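Local coordinates for protein ribonuclease VapC5 (Mycobacterium tuberculosis, PDB 3DBO) that probably acts as the toxin of a type II toxin-antitoxin pair, a magnesium-dependent ribonuclease whose limited RNA cleavage is seen in complex with its antitoxin, at residues G108-A120 and T131-A143. Numbering follows the deposited sequence.
Sequences GRRVRINDLWIAA and TQDDDFAALDGAA
Asp-115 and Asp-135 converge at the acidic centre of a PIN domain, where helix 113-124 meets the loop that follows strand 129-131 of the parallel sheet. Their OD2 atoms are modelled only 2.4 Å apart, too close to interpret with confidence. Asp-115 is a predicted magnesium ligand, as is Asp-26, whose side chain touches Phe-136. Packing is tight around that ring: Phe-136 CZ comes within 3.5 Å of Asp-115 CG, with ring and carboxylate planes 33° apart, while Ala-119 CB meets the ring edge in its plane. Ile-118 CG2 adds an oblique contact. Next to it, Leu-139 CD1 reaches Ala-119 CB (3.7 Å) and Leu-116 CD1, and Val-111 CG2 packs on Leu-139 CG and Ala-138 CB, closing an apolar layer between helix and loop.

Arg-112, the N-cap residue, runs beside these acids. Its NH2 donates to Asp-115 OD1 over 2.8 Å, lying well above the carboxylate plane, in a salt bridge that would hold that group against rotation; NH1 pairs with Glu-57 and with backbone of the partner protein chain.

The solvent side is looser. In one of its two conformers Arg-109 bends at chi3, bringing NE to Ala-138 O at 2.8 Å, but the N-H...O angle of 118° marks a weak bond. Arg-110 directs its CB away from the loop; a water lies between its carbonyl O and Asp-135 OD1, although its close approach to that O makes the bridge doubtful.

Asp-135 spans both regimes. A chi1 of -166° carries its carboxylate across to the start of the helix, where OD2 receives the backbone N-H of Arg-112 on its syn lone pair, 3.1 Å from that N.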
loop_
_atom_site.group_PDB
_atom_site.type_symbol
_atom_site.label_atom_id
_atom_site.label_comp_id
_atom_site.label_asym_id
_atom_site.label_seq_id
_atom_site.Cartn_x
_atom_site.Cartn_y
_atom_site.Cartn_z
ATOM N N GLY B 108 -9.565 18.737 -9.597
ATOM C CA GLY B 108 -10.875 18.272 -9.154
ATOM C C GLY B 108 -10.943 16.754 -9.081
ATOM O O GLY B 108 -12.030 16.181 -9.142
ATOM N N ARG B 109 -9.785 16.108 -8.954
ATOM C CA ARG B 109 -9.715 14.649 -8.865
ATOM C C ARG B 109 -9.526 14.190 -7.408
ATOM O O ARG B 109 -9.150 14.992 -6.550
ATOM C CB ARG B 109 -8.570 14.106 -9.728
ATOM C CG ARG B 109 -8.840 14.070 -11.241
ATOM C CD ARG B 109 -7.655 13.444 -11.986
ATOM N NE ARG B 109 -6.388 13.892 -11.415
ATOM C CZ ARG B 109 -5.633 14.866 -11.909
ATOM N NH1 ARG B 109 -5.991 15.498 -13.021
ATOM N NH2 ARG B 109 -4.514 15.197 -11.295
ATOM N N ARG B 110 -9.798 12.913 -7.135
ATOM C CA ARG B 110 -9.737 12.394 -5.766
ATOM C C ARG B 110 -8.899 11.122 -5.614
ATOM O O ARG B 110 -8.829 10.302 -6.531
ATOM C CB ARG B 110 -11.150 12.158 -5.215
ATOM C CG ARG B 110 -12.008 13.419 -5.112
ATOM C CD ARG B 110 -13.459 13.108 -4.752
ATOM N NE ARG B 110 -14.122 12.300 -5.773
ATOM C CZ ARG B 110 -14.342 10.994 -5.665
ATOM N NH1 ARG B 110 -13.953 10.345 -4.576
ATOM N NH2 ARG B 110 -14.949 10.337 -6.646
ATOM N N VAL B 111 -8.287 10.986 -4.430
ATOM C CA VAL B 111 -7.565 9.788 -3.989
ATOM C C VAL B 111 -7.985 9.599 -2.510
ATOM O O VAL B 111 -8.110 10.604 -1.818
ATOM C CB VAL B 111 -6.013 10.045 -4.105
ATOM C CG1 VAL B 111 -5.201 9.038 -3.350
ATOM C CG2 VAL B 111 -5.547 10.110 -5.605
ATOM N N ARG B 112 -8.199 8.361 -2.038
ATOM C CA ARG B 112 -8.404 8.057 -0.585
ATOM C C ARG B 112 -7.271 8.750 0.158
ATOM O O ARG B 112 -6.117 8.678 -0.285
ATOM C CB ARG B 112 -8.175 6.554 -0.274
ATOM C CG ARG B 112 -9.258 5.489 -0.561
ATOM C CD ARG B 112 -9.052 4.266 0.406
ATOM N NE ARG B 112 -7.668 3.751 0.479
ATOM C CZ ARG B 112 -7.085 3.264 1.580
ATOM N NH1 ARG B 112 -7.739 3.240 2.736
ATOM N NH2 ARG B 112 -5.831 2.822 1.544
ATOM N N ILE B 113 -7.553 9.395 1.289
ATOM C CA ILE B 113 -6.478 10.133 1.970
ATOM C C ILE B 113 -5.309 9.223 2.394
ATOM O O ILE B 113 -4.147 9.620 2.292
ATOM C CB ILE B 113 -6.987 11.037 3.133
ATOM C CG1 ILE B 113 -5.905 12.046 3.534
ATOM C CG2 ILE B 113 -7.402 10.210 4.333
ATOM C CD1 ILE B 113 -6.412 13.213 4.383
ATOM N N ASN B 114 -5.611 8.002 2.833
ATOM C CA ASN B 114 -4.564 7.087 3.252
ATOM C C ASN B 114 -3.737 6.624 2.049
ATOM O O ASN B 114 -2.537 6.461 2.171
ATOM C CB ASN B 114 -5.120 5.906 4.028
ATOM C CG ASN B 114 -5.176 6.165 5.529
ATOM O OD1 ASN B 114 -4.880 7.272 6.001
ATOM N ND2 ASN B 114 -5.547 5.129 6.290
ATOM N N ASP B 115 -4.379 6.465 0.890
ATOM C CA ASP B 115 -3.616 6.211 -0.349
ATOM C C ASP B 115 -2.727 7.383 -0.739
ATOM O O ASP B 115 -1.609 7.178 -1.212
ATOM C CB ASP B 115 -4.528 5.807 -1.524
ATOM C CG ASP B 115 -4.923 4.325 -1.465
ATOM O OD1 ASP B 115 -4.322 3.562 -0.660
ATOM O OD2 ASP B 115 -5.828 3.919 -2.218
ATOM N N LEU B 116 -3.183 8.607 -0.481
ATOM C CA LEU B 116 -2.330 9.780 -0.770
ATOM C C LEU B 116 -1.079 9.807 0.108
ATOM O O LEU B 116 0.014 10.134 -0.375
ATOM C CB LEU B 116 -3.114 11.094 -0.648
ATOM C CG LEU B 116 -2.398 12.341 -1.203
ATOM C CD1 LEU B 116 -2.033 12.204 -2.722
ATOM C CD2 LEU B 116 -3.314 13.559 -0.946
ATOM N N TRP B 117 -1.228 9.451 1.388
ATOM C CA TRP B 117 -0.069 9.265 2.278
ATOM C C TRP B 117 0.910 8.207 1.747
ATOM O O TRP B 117 2.110 8.411 1.747
ATOM C CB TRP B 117 -0.517 8.940 3.724
ATOM C CG TRP B 117 -1.070 10.149 4.473
ATOM C CD1 TRP B 117 -2.344 10.346 4.926
ATOM C CD2 TRP B 117 -0.318 11.297 4.868
ATOM N NE1 TRP B 117 -2.433 11.578 5.593
ATOM C CE2 TRP B 117 -1.200 12.176 5.551
ATOM C CE3 TRP B 117 1.020 11.680 4.688
ATOM C CZ2 TRP B 117 -0.780 13.423 6.064
ATOM C CZ3 TRP B 117 1.440 12.936 5.200
ATOM C CH2 TRP B 117 0.538 13.769 5.892
ATOM N N ILE B 118 0.391 7.080 1.281
ATOM C CA ILE B 118 1.241 6.062 0.665
ATOM C C ILE B 118 2.013 6.619 -0.536
ATOM O O ILE B 118 3.241 6.478 -0.600
ATOM C CB ILE B 118 0.435 4.812 0.286
ATOM C CG1 ILE B 118 -0.048 4.110 1.569
ATOM C CG2 ILE B 118 1.319 3.822 -0.515
ATOM C CD1 ILE B 118 -1.144 3.042 1.287
ATOM N N ALA B 119 1.292 7.266 -1.455
ATOM C CA ALA B 119 1.889 7.863 -2.647
ATOM C C ALA B 119 2.909 8.935 -2.262
ATOM O O ALA B 119 3.977 9.019 -2.875
ATOM C CB ALA B 119 0.813 8.455 -3.531
ATOM N N ALA B 120 2.600 9.725 -1.222
ATOM C CA ALA B 120 3.541 10.753 -0.747
ATOM C C ALA B 120 4.845 10.142 -0.242
ATOM O O ALA B 120 5.937 10.624 -0.552
ATOM C CB ALA B 120 2.875 11.657 0.336
ATOM N N THR B 131 0.583 -1.394 -6.808
ATOM C CA THR B 131 -0.808 -1.507 -6.390
ATOM C C THR B 131 -1.584 -2.536 -7.205
ATOM O O THR B 131 -1.340 -2.715 -8.402
ATOM C CB THR B 131 -1.555 -0.110 -6.351
ATOM O OG1 THR B 131 -2.861 -0.254 -5.781
ATOM C CG2 THR B 131 -1.692 0.526 -7.731
ATOM N N GLN B 132 -2.526 -3.192 -6.547
ATOM C CA GLN B 132 -3.403 -4.120 -7.226
ATOM C C GLN B 132 -4.706 -3.424 -7.607
ATOM O O GLN B 132 -5.424 -3.910 -8.474
ATOM C CB GLN B 132 -3.662 -5.371 -6.357
ATOM C CG GLN B 132 -4.452 -6.426 -7.070
ATOM C CD GLN B 132 -4.797 -7.637 -6.229
ATOM O OE1 GLN B 132 -5.188 -8.658 -6.780
ATOM N NE2 GLN B 132 -4.656 -7.544 -4.898
ATOM N N ASP B 133 -5.006 -2.293 -6.964
ATOM C CA ASP B 133 -6.306 -1.631 -7.113
ATOM C C ASP B 133 -6.190 -0.348 -7.954
ATOM O O ASP B 133 -5.110 -0.051 -8.445
ATOM C CB ASP B 133 -6.951 -1.355 -5.747
ATOM C CG ASP B 133 -7.459 -2.627 -5.059
ATOM O OD1 ASP B 133 -7.198 -3.747 -5.559
ATOM O OD2 ASP B 133 -8.122 -2.509 -3.999
ATOM N N ASP B 134 -7.280 0.405 -8.102
ATOM C CA ASP B 134 -7.331 1.501 -9.089
ATOM C C ASP B 134 -7.287 2.937 -8.560
ATOM O O ASP B 134 -7.627 3.873 -9.288
ATOM C CB ASP B 134 -8.535 1.324 -10.045
ATOM C CG ASP B 134 -9.897 1.523 -9.364
ATOM O OD1 ASP B 134 -9.971 1.752 -8.125
ATOM O OD2 ASP B 134 -10.919 1.442 -10.094
ATOM N N ASP B 135 -6.855 3.120 -7.314
ATOM C CA ASP B 135 -6.987 4.417 -6.650
ATOM C C ASP B 135 -5.923 5.445 -7.022
ATOM O O ASP B 135 -6.155 6.651 -6.930
ATOM C CB ASP B 135 -7.006 4.254 -5.127
ATOM C CG ASP B 135 -7.487 5.522 -4.400
ATOM O OD1 ASP B 135 -8.254 6.324 -4.984
ATOM O OD2 ASP B 135 -7.111 5.709 -3.225
ATOM N N PHE B 136 -4.753 4.977 -7.402
ATOM C CA PHE B 136 -3.616 5.881 -7.548
ATOM C C PHE B 136 -3.598 6.510 -8.929
ATOM O O PHE B 136 -2.816 7.417 -9.203
ATOM C CB PHE B 136 -2.337 5.116 -7.278
ATOM C CG PHE B 136 -2.174 4.697 -5.850
ATOM C CD1 PHE B 136 -1.539 5.536 -4.941
ATOM C CD2 PHE B 136 -2.663 3.474 -5.403
ATOM C CE1 PHE B 136 -1.379 5.151 -3.623
ATOM C CE2 PHE B 136 -2.521 3.095 -4.072
ATOM C CZ PHE B 136 -1.861 3.930 -3.181
ATOM N N ALA B 137 -4.494 6.022 -9.788
ATOM C CA ALA B 137 -4.648 6.478 -11.173
ATOM C C ALA B 137 -4.755 7.974 -11.320
ATOM O O ALA B 137 -4.185 8.550 -12.246
ATOM C CB ALA B 137 -5.862 5.812 -11.810
ATOM N N ALA B 138 -5.463 8.619 -10.396
ATOM C CA ALA B 138 -5.655 10.060 -10.456
ATOM C C ALA B 138 -4.358 10.880 -10.403
ATOM O O ALA B 138 -4.353 12.047 -10.754
ATOM C CB ALA B 138 -6.572 10.500 -9.334
ATOM N N LEU B 139 -3.285 10.273 -9.931
ATOM C CA LEU B 139 -2.000 10.949 -9.753
ATOM C C LEU B 139 -1.015 10.776 -10.918
ATOM O O LEU B 139 0.090 11.328 -10.891
ATOM C CB LEU B 139 -1.350 10.439 -8.469
ATOM C CG LEU B 139 -2.003 10.897 -7.163
ATOM C CD1 LEU B 139 -1.495 10.066 -6.003
ATOM C CD2 LEU B 139 -1.655 12.356 -6.950
ATOM N N ASP B 140 -1.401 9.992 -11.931
ATOM C CA ASP B 140 -0.472 9.699 -13.017
ATOM C C ASP B 140 0.078 10.970 -13.650
ATOM O O ASP B 140 -0.681 11.852 -14.034
ATOM C CB ASP B 140 -1.158 8.834 -14.098
ATOM C CG ASP B 140 -1.358 7.386 -13.662
ATOM O OD1 ASP B 140 -0.608 6.883 -12.795
ATOM O OD2 ASP B 140 -2.280 6.758 -14.209
ATOM N N GLY B 141 1.399 11.058 -13.742
ATOM C CA GLY B 141 2.053 12.210 -14.360
ATOM C C GLY B 141 2.523 13.270 -13.379
ATOM O O GLY B 141 3.321 14.132 -13.740
ATOM N N ALA B 142 2.016 13.249 -12.151
ATOM C CA ALA B 142 2.536 14.166 -11.119
ATOM C C ALA B 142 4.032 13.929 -10.899
ATOM O O ALA B 142 4.509 12.816 -11.013
ATOM C CB ALA B 142 1.739 14.019 -9.826
ATOM N N ALA B 143 4.815 14.973 -10.627
ATOM C CA ALA B 143 6.240 14.734 -10.439
ATOM C C ALA B 143 6.520 13.762 -9.288
ATOM O O ALA B 143 5.828 13.744 -8.254
ATOM C CB ALA B 143 7.050 16.050 -10.294
HETATM O O HOH W 1 -8.896 7.943 -7.325
#